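Local coordinates for protein L-fuculose phosphate aldolase (Streptococcus pneumoniae, PDB 4C24) that belongs to the class II aldolase and adducin family and holds a zinc ion among three histidines beside its mixed beta sheet, in an assembly of four chains, at residues G30-F36 and D94-H100; I45-I50 and R74-S78; H118-A124 and E178-C182. All coordinates share one frame; numbering follows the deposited sequence.

Contact 1: G30-F36 and D94-H100; sequences GGNLSVF and DAIIHAH. With ZN (zinc ion), chain B; SO4 (sulfate ion), chain E.
Asn32 and His98 face each other as an antiparallel hydrogen-bonded pair. Asn32 N donates to His98 O, and His98 N returns the bond to Asn32 O at 2.8 Å with an N-H...O angle of 174°. Ser34 and Ile96 repeat the pattern, and Phe36 N closes it on Asp94 O. The five bonds join two central strands of the AraD-like sheet. On the side of Leu33 and Ile97 the contact is apolar: Leu33 CD2 lies alongside Ile97 CG1 at 3.9 Å, and helices 7-22 and 169-192 cover them.

The side of Asn32 and His98 carries the polar groups, and Ile96 there packs on helix 80-89. His98 has CG anti to its backbone N (chi1 164°), and the ring reaches the zinc ion with NE2 at 2.0 Å. Its ND1 is bound to Ile162 O, which probably orients this ligand. His100 NE2 also ligates the zinc at 2.0 Å. His160 and a water, its O 2.1 Å from the zinc ion, also bind the metal. Gly30 belongs to the same site, its O beside the metal and accepting a bond from that water at 3.0 Å. The Asn32 amide lies at the edge of the His98 ring, the two planes 27° apart. Its OD1 bonds to His83, and Asn32 ND2 donates to sulfate O4 at 2.9 Å. Ser34 OG bonds to His83 and Tyr87, and Asp94 pairs with Arg38.

The chemistry implies a metal site built on the end of a strand pair whose backbone bonds hold the register. The Gly30 carbonyl, at the metal, probably also orients the water.

Contact 2: I45-I50 and R74-S78; sequences ITPSGI and RLPSS. With SO4 (sulfate ion), chain E.
Ile50 lays its CD1 over one face of the Arg74 guanidinium, off toward the rim and 3.5 Å from NE. The two side chains cross at about a right angle. A bend at chi2 (-65°) turns the arginine under the isoleucine, and a salt bridge from NE to Asp59 holds the flat group in place. Beside it, Pro47 CB rests 3.9 Å from Arg74 CB.

The backbones meet once, at Pro47 and Pro76, in a single bridge. Ser77 N donates to Thr46 O at 3.0 Å. Ser48 N donates to Leu75 O at 2.9 Å. The two bonds tie the loops together beneath the sulfate ion.

Both loops supply donors to the sulfate. Ser48 OG and Ser78 OG both donate to O1, and the straight bond from Ser78 N reaches the same oxygen at 2.8 Å. Three donors thus grip one oxygen. Ser77 OG donates to sulfate O4 at 2.7 Å and also bonds to Glu79 N. Gly49 N reaches sulfate O3 at 3.0 Å. The ion probably came from the crystallisation liquor. Its setting is that of an anion pocket made of serine hydroxyls and backbone N-H groups.

On the far side from the pocket, Ile45 CG2 touches Pro76 CB at 4.1 Å. Ile45 ends strand 42-45, between strands 32-37 and 61-64, and packs on Trp80 and His83 of helix 80-89. Pro76 leans on Val61 and Met63 of strand 61-64, and segment 74-78 leads, through Glu79, into helix 80-89.

Contact 3: H118-A124 and E178-C182; sequences HYMIAVA and EVEYC
His118 and Tyr181 each turn CG anti to the backbone N, with chi1 of -165° and 171°, and their rings meet in a T-shaped (edge-to-face) stack. In this AraD-like fold the stack joins the residue just before a short 3-10 segment, 119-123, to the long helix 169-192. The edge of Tyr181 points at the face of His118. Tyr181 CE2 stands over the centre of the imidazole, 4.0 Å from His118 NE2, and the ring planes are 84° apart.

Both nitrogens of His118 have partners. ND1 accepts a bond from Met120 N at 3.0 Å, which ties the ring to its own turn. NE2 bonds to His160 O of a neighbouring subunit. Tyr181 OH bonds to Thr101 O of that same subunit. The stack is therefore held at both polar ends by the interface, close to a zinc site.

Next along the turn, Met120 folds around the side chain of Glu178. In the modelled conformer of Glu178, Met120 CE packs against Glu178 CG at 3.7 Å. The chain of Glu178 also meets Val123, whose CG2 is 3.8 Å from Glu178 CB.

Farther from the rings the contact is aliphatic. Val179 CG2 fits against Ile121 CD1 at 3.8 Å, again for the modelled conformer of Ile121, and also touches Ala124 CB. Strand 154-157 adds Ala154 against both Val179 and Ala124, and Met203 of helix 200-210 packs on Ile121. Cys182 SG touches both His118 CB and Ile121, and lies 3.6 Å from Ile121 N.

How the contacts relate
Contact 2 is nested within the chain loop closed by contact 1. Their centres are about 11 Å apart, and they touch through a probable hydrogen bond between Leu33 O and Thr46 N at 3.0 Å. They also share the sulfate, and the Ser78 side chain is about 6 Å from a bound zinc ion. Metal site and anion pocket thus adjoin. Contact 3 comes later in the chain, its centre about 18 Å from that of contact 1 and about 28 Å from that of contact 2. The assembly brings it to a zinc site: Tyr119 and Tyr181 pack on His100 of a neighbouring subunit, and the His118 side chain is about 7 Å from a zinc ion.

Contact 1: G30-F36 and D94-H100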
# COMPACT_ATOMS: atom_id res chain seq x y z
N GLY A 30 -10.56 13.12 12.01
CA GLY A 30 -12.01 12.97 11.92
C GLY A 30 -12.53 11.64 12.43
O GLY A 30 -13.74 11.41 12.38
N GLY A 31 -11.63 10.78 12.93
CA GLY A 31 -11.99 9.46 13.45
C GLY A 31 -12.21 9.50 14.95
O GLY A 31 -11.71 10.40 15.63
N ASN A 32 -12.99 8.57 15.47
CA ASN A 32 -13.34 8.61 16.91
C ASN A 32 -13.82 7.26 17.38
O ASN A 32 -14.28 6.44 16.60
CB ASN A 32 -14.34 9.74 17.27
CG ASN A 32 -15.20 10.16 16.10
OD1 ASN A 32 -16.20 9.52 15.81
ND2 ASN A 32 -14.80 11.23 15.41
N LEU A 33 -13.68 7.01 18.67
CA LEU A 33 -14.09 5.75 19.25
C LEU A 33 -14.84 6.04 20.52
O LEU A 33 -14.55 7.02 21.24
CB LEU A 33 -12.88 4.87 19.63
CG LEU A 33 -11.88 4.52 18.54
CD1 LEU A 33 -10.89 5.67 18.28
CD2 LEU A 33 -11.15 3.23 18.83
N SER A 34 -15.77 5.15 20.84
CA SER A 34 -16.49 5.24 22.08
C SER A 34 -16.88 3.86 22.59
O SER A 34 -16.89 2.86 21.85
CB SER A 34 -17.75 6.08 21.88
OG SER A 34 -18.72 5.34 21.16
N VAL A 35 -17.15 3.84 23.90
CA VAL A 35 -17.76 2.69 24.54
C VAL A 35 -18.89 3.17 25.42
O VAL A 35 -18.85 4.28 25.96
CB VAL A 35 -16.77 1.86 25.42
CG1 VAL A 35 -15.89 0.96 24.57
CG2 VAL A 35 -15.97 2.77 26.35
N PHE A 36 -19.90 2.33 25.55
CA PHE A 36 -21.04 2.61 26.42
C PHE A 36 -21.12 1.57 27.52
O PHE A 36 -21.14 0.37 27.25
CB PHE A 36 -22.34 2.62 25.60
CG PHE A 36 -23.50 3.23 26.32
CD1 PHE A 36 -23.55 4.60 26.56
CD2 PHE A 36 -24.55 2.43 26.78
CE1 PHE A 36 -24.62 5.17 27.24
CE2 PHE A 36 -25.63 3.01 27.45
CZ PHE A 36 -25.65 4.37 27.69
N ASP A 94 -22.33 -1.81 22.12
CA ASP A 94 -21.70 -1.19 23.30
C ASP A 94 -20.36 -0.51 22.99
O ASP A 94 -19.69 0.02 23.89
CB ASP A 94 -21.51 -2.21 24.44
CG ASP A 94 -22.82 -2.66 25.08
OD1 ASP A 94 -23.88 -2.04 24.84
OD2 ASP A 94 -22.81 -3.64 25.85
N ALA A 95 -19.94 -0.55 21.73
CA ALA A 95 -18.71 0.12 21.34
C ALA A 95 -18.85 0.52 19.89
O ALA A 95 -19.41 -0.25 19.10
CB ALA A 95 -17.51 -0.79 21.52
N ILE A 96 -18.30 1.68 19.54
CA ILE A 96 -18.45 2.24 18.20
C ILE A 96 -17.14 2.82 17.74
O ILE A 96 -16.43 3.51 18.52
CB ILE A 96 -19.53 3.33 18.19
CG1 ILE A 96 -20.87 2.70 18.50
CG2 ILE A 96 -19.61 4.06 16.83
CD1 ILE A 96 -22.02 3.67 18.72
N ILE A 97 -16.81 2.59 16.47
CA ILE A 97 -15.67 3.22 15.87
C ILE A 97 -16.11 3.94 14.63
O ILE A 97 -16.86 3.36 13.81
CB ILE A 97 -14.58 2.19 15.51
CG1 ILE A 97 -14.06 1.50 16.80
CG2 ILE A 97 -13.46 2.87 14.73
CD1 ILE A 97 -13.05 0.41 16.54
N HIS A 98 -15.69 5.19 14.51
CA HIS A 98 -15.86 5.96 13.26
C HIS A 98 -14.48 6.22 12.67
O HIS A 98 -13.53 6.63 13.37
CB HIS A 98 -16.60 7.25 13.53
CG HIS A 98 -16.50 8.28 12.43
ND1 HIS A 98 -17.04 8.08 11.18
CD2 HIS A 98 -15.91 9.50 12.40
CE1 HIS A 98 -16.78 9.13 10.42
NE2 HIS A 98 -16.12 10.02 11.14
N ALA A 99 -14.34 5.97 11.37
CA ALA A 99 -13.08 6.14 10.72
C ALA A 99 -13.25 6.66 9.31
O ALA A 99 -14.31 6.46 8.73
CB ALA A 99 -12.32 4.82 10.69
N HIS A 100 -12.25 7.34 8.80
CA HIS A 100 -12.20 7.73 7.38
C HIS A 100 -11.23 6.76 6.74
O HIS A 100 -10.01 6.99 6.72
CB HIS A 100 -11.72 9.16 7.21
CG HIS A 100 -12.55 10.18 7.94
ND1 HIS A 100 -12.43 11.53 7.72
CD2 HIS A 100 -13.52 10.03 8.88
CE1 HIS A 100 -13.26 12.18 8.53
NE2 HIS A 100 -13.96 11.29 9.22
ZN ZN B . -15.46 11.76 10.45
S SO4 E . -12.98 14.51 16.06
O1 SO4 E . -13.66 15.68 16.65
O2 SO4 E . -13.49 14.36 14.70
O3 SO4 E . -11.54 14.85 16.10
O4 SO4 E . -13.28 13.27 16.82
O HOH W 1 -15.77 13.46 11.62

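Contact 2: I45-I50 and R74-S78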
# COMPACT_ATOMS: atom_id res chain seq x y z
N ILE A 45 -15.76 8.58 25.35
CA ILE A 45 -15.46 8.87 23.94
C ILE A 45 -14.12 9.59 23.81
O ILE A 45 -13.69 10.30 24.72
CB ILE A 45 -16.63 9.65 23.31
CG1 ILE A 45 -16.44 9.71 21.80
CG2 ILE A 45 -16.79 11.03 23.93
CD1 ILE A 45 -17.71 10.07 21.02
N THR A 46 -13.45 9.41 22.69
CA THR A 46 -12.22 10.16 22.41
C THR A 46 -12.47 11.65 22.26
O THR A 46 -13.58 12.06 21.93
CB THR A 46 -11.52 9.57 21.18
OG1 THR A 46 -12.47 9.51 20.09
CG2 THR A 46 -11.04 8.16 21.49
N PRO A 47 -11.44 12.48 22.52
CA PRO A 47 -11.61 13.92 22.48
C PRO A 47 -11.47 14.46 21.06
O PRO A 47 -10.92 13.76 20.20
CB PRO A 47 -10.42 14.41 23.32
CG PRO A 47 -9.37 13.41 22.98
CD PRO A 47 -10.09 12.10 23.00
N SER A 48 -11.91 15.69 20.84
CA SER A 48 -11.82 16.31 19.51
C SER A 48 -10.41 16.77 19.21
O SER A 48 -9.73 17.31 20.09
CB SER A 48 -12.76 17.50 19.40
OG SER A 48 -12.66 18.08 18.10
N GLY A 49 -9.96 16.56 17.97
CA GLY A 49 -8.76 17.19 17.45
C GLY A 49 -7.49 16.93 18.22
O GLY A 49 -6.64 17.83 18.33
N ILE A 50 -7.37 15.73 18.78
CA ILE A 50 -6.10 15.29 19.36
C ILE A 50 -5.65 14.05 18.60
O ILE A 50 -6.40 13.07 18.50
CB ILE A 50 -6.18 15.05 20.89
CG1 ILE A 50 -6.61 16.34 21.61
CG2 ILE A 50 -4.85 14.55 21.45
CD1 ILE A 50 -6.69 16.21 23.12
N ARG A 74 -11.47 18.09 28.22
CA ARG A 74 -11.36 18.22 26.76
C ARG A 74 -12.73 18.26 26.16
O ARG A 74 -13.66 17.71 26.73
CB ARG A 74 -10.61 17.04 26.14
CG ARG A 74 -9.16 16.93 26.56
CD ARG A 74 -8.34 18.11 26.07
NE ARG A 74 -6.92 17.84 26.26
CZ ARG A 74 -5.92 18.61 25.83
NH1 ARG A 74 -6.17 19.73 25.16
NH2 ARG A 74 -4.67 18.24 26.07
N LEU A 75 -12.85 18.93 25.03
CA LEU A 75 -14.05 18.83 24.21
C LEU A 75 -14.13 17.43 23.65
O LEU A 75 -13.12 16.88 23.17
CB LEU A 75 -14.03 19.86 23.08
CG LEU A 75 -14.25 21.34 23.45
CD1 LEU A 75 -14.60 22.14 22.20
CD2 LEU A 75 -15.33 21.53 24.51
N PRO A 76 -15.33 16.82 23.72
CA PRO A 76 -15.50 15.50 23.14
C PRO A 76 -15.42 15.57 21.62
O PRO A 76 -15.58 16.65 21.02
CB PRO A 76 -16.92 15.11 23.56
CG PRO A 76 -17.62 16.41 23.77
CD PRO A 76 -16.56 17.32 24.34
N SER A 77 -15.13 14.42 21.02
CA SER A 77 -15.20 14.27 19.56
C SER A 77 -16.38 15.06 19.00
O SER A 77 -17.46 15.02 19.58
CB SER A 77 -15.42 12.82 19.21
OG SER A 77 -15.73 12.68 17.83
N SER A 78 -16.17 15.73 17.86
CA SER A 78 -17.29 16.44 17.21
C SER A 78 -18.42 15.48 16.86
O SER A 78 -19.57 15.93 16.69
CB SER A 78 -16.85 17.16 15.94
OG SER A 78 -16.28 16.27 15.02
S SO4 E . -12.98 14.51 16.06
O1 SO4 E . -13.66 15.68 16.65
O2 SO4 E . -13.49 14.36 14.70
O3 SO4 E . -11.54 14.85 16.10
O4 SO4 E . -13.28 13.27 16.82

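Contact 3: H118-A124 and E178-C182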
# COMPACT_ATOMS: atom_id res chain seq x y z
N HIS A 118 -18.15 -10.35 -1.15
CA HIS A 118 -17.37 -11.25 -0.32
C HIS A 118 -18.19 -11.64 0.89
O HIS A 118 -18.87 -10.78 1.48
CB HIS A 118 -16.09 -10.57 0.14
CG HIS A 118 -15.09 -11.53 0.69
ND1 HIS A 118 -15.19 -12.05 1.96
CD2 HIS A 118 -14.01 -12.11 0.12
CE1 HIS A 118 -14.19 -12.90 2.16
NE2 HIS A 118 -13.46 -12.96 1.06
N TYR A 119 -18.15 -12.92 1.26
CA TYR A 119 -18.99 -13.41 2.35
C TYR A 119 -18.72 -12.78 3.72
O TYR A 119 -19.59 -12.77 4.58
CB TYR A 119 -18.96 -14.93 2.45
CG TYR A 119 -17.78 -15.49 3.18
CD1 TYR A 119 -17.84 -15.67 4.55
CD2 TYR A 119 -16.61 -15.84 2.50
CE1 TYR A 119 -16.77 -16.17 5.25
CE2 TYR A 119 -15.52 -16.35 3.21
CZ TYR A 119 -15.63 -16.52 4.58
OH TYR A 119 -14.55 -17.02 5.28
N MET A 120 -17.51 -12.25 3.90
CA MET A 120 -17.13 -11.70 5.21
C MET A 120 -17.91 -10.46 5.62
O MET A 120 -17.87 -10.02 6.77
CB MET A 120 -15.64 -11.43 5.27
CG MET A 120 -14.83 -12.69 5.46
SD MET A 120 -15.16 -13.55 7.01
CE MET A 120 -14.99 -12.24 8.19
N ILE A 121 -18.64 -9.87 4.68
CA ILE A 121 -19.45 -8.71 5.02
C ILE A 121 -20.50 -9.09 6.07
O ILE A 121 -21.05 -8.22 6.71
CB ILE A 121 -20.08 -8.05 3.76
CG1 ILE A 121 -20.48 -6.60 4.08
CG2 ILE A 121 -21.22 -8.89 3.16
CD1 ILE A 121 -19.36 -5.78 4.69
N ALA A 122 -20.81 -10.37 6.21
CA ALA A 122 -21.76 -10.83 7.24
C ALA A 122 -21.41 -10.42 8.68
O ALA A 122 -22.27 -10.45 9.55
CB ALA A 122 -21.97 -12.32 7.15
N VAL A 123 -20.17 -10.00 8.92
CA VAL A 123 -19.89 -9.38 10.22
C VAL A 123 -20.72 -8.11 10.46
O VAL A 123 -20.98 -7.74 11.59
CB VAL A 123 -18.40 -9.09 10.45
CG1 VAL A 123 -17.60 -10.38 10.38
CG2 VAL A 123 -17.87 -8.02 9.50
N ALA A 124 -21.13 -7.43 9.38
CA ALA A 124 -21.95 -6.26 9.50
C ALA A 124 -23.41 -6.49 9.10
O ALA A 124 -24.30 -5.88 9.66
CB ALA A 124 -21.34 -5.13 8.69
N GLU A 178 -12.88 -5.48 8.45
CA GLU A 178 -13.50 -6.38 7.49
C GLU A 178 -14.34 -5.62 6.48
O GLU A 178 -14.31 -5.94 5.28
CB GLU A 178 -14.34 -7.43 8.20
CG GLU A 178 -14.45 -8.71 7.40
CD GLU A 178 -13.09 -9.30 7.06
OE1 GLU A 178 -12.14 -9.20 7.87
OE2 GLU A 178 -12.97 -9.88 5.97
N VAL A 179 -15.09 -4.63 6.93
CA VAL A 179 -15.88 -3.82 5.98
C VAL A 179 -14.95 -3.06 5.03
O VAL A 179 -15.20 -2.97 3.83
CB VAL A 179 -16.86 -2.87 6.68
CG1 VAL A 179 -17.51 -1.92 5.66
CG2 VAL A 179 -17.89 -3.68 7.44
N GLU A 180 -13.84 -2.53 5.53
CA GLU A 180 -12.90 -1.86 4.64
C GLU A 180 -12.34 -2.87 3.61
O GLU A 180 -12.23 -2.54 2.40
CB GLU A 180 -11.78 -1.18 5.45
CG GLU A 180 -10.64 -0.59 4.60
CD GLU A 180 -11.06 0.38 3.48
OE1 GLU A 180 -12.08 1.06 3.65
OE2 GLU A 180 -10.30 0.55 2.51
N TYR A 181 -12.04 -4.10 4.04
CA TYR A 181 -11.52 -5.11 3.14
C TYR A 181 -12.57 -5.43 2.07
O TYR A 181 -12.22 -5.50 0.89
CB TYR A 181 -11.14 -6.36 3.94
CG TYR A 181 -10.79 -7.55 3.11
CD1 TYR A 181 -9.53 -7.70 2.57
CD2 TYR A 181 -11.73 -8.57 2.88
CE1 TYR A 181 -9.19 -8.80 1.80
CE2 TYR A 181 -11.42 -9.68 2.11
CZ TYR A 181 -10.15 -9.80 1.58
OH TYR A 181 -9.83 -10.90 0.81
N CYS A 182 -13.80 -5.64 2.51
CA CYS A 182 -14.88 -5.98 1.57
C CYS A 182 -15.09 -4.83 0.61
O CYS A 182 -15.34 -5.07 -0.59
CB CYS A 182 -16.17 -6.31 2.31
SG CYS A 182 -16.11 -7.91 3.11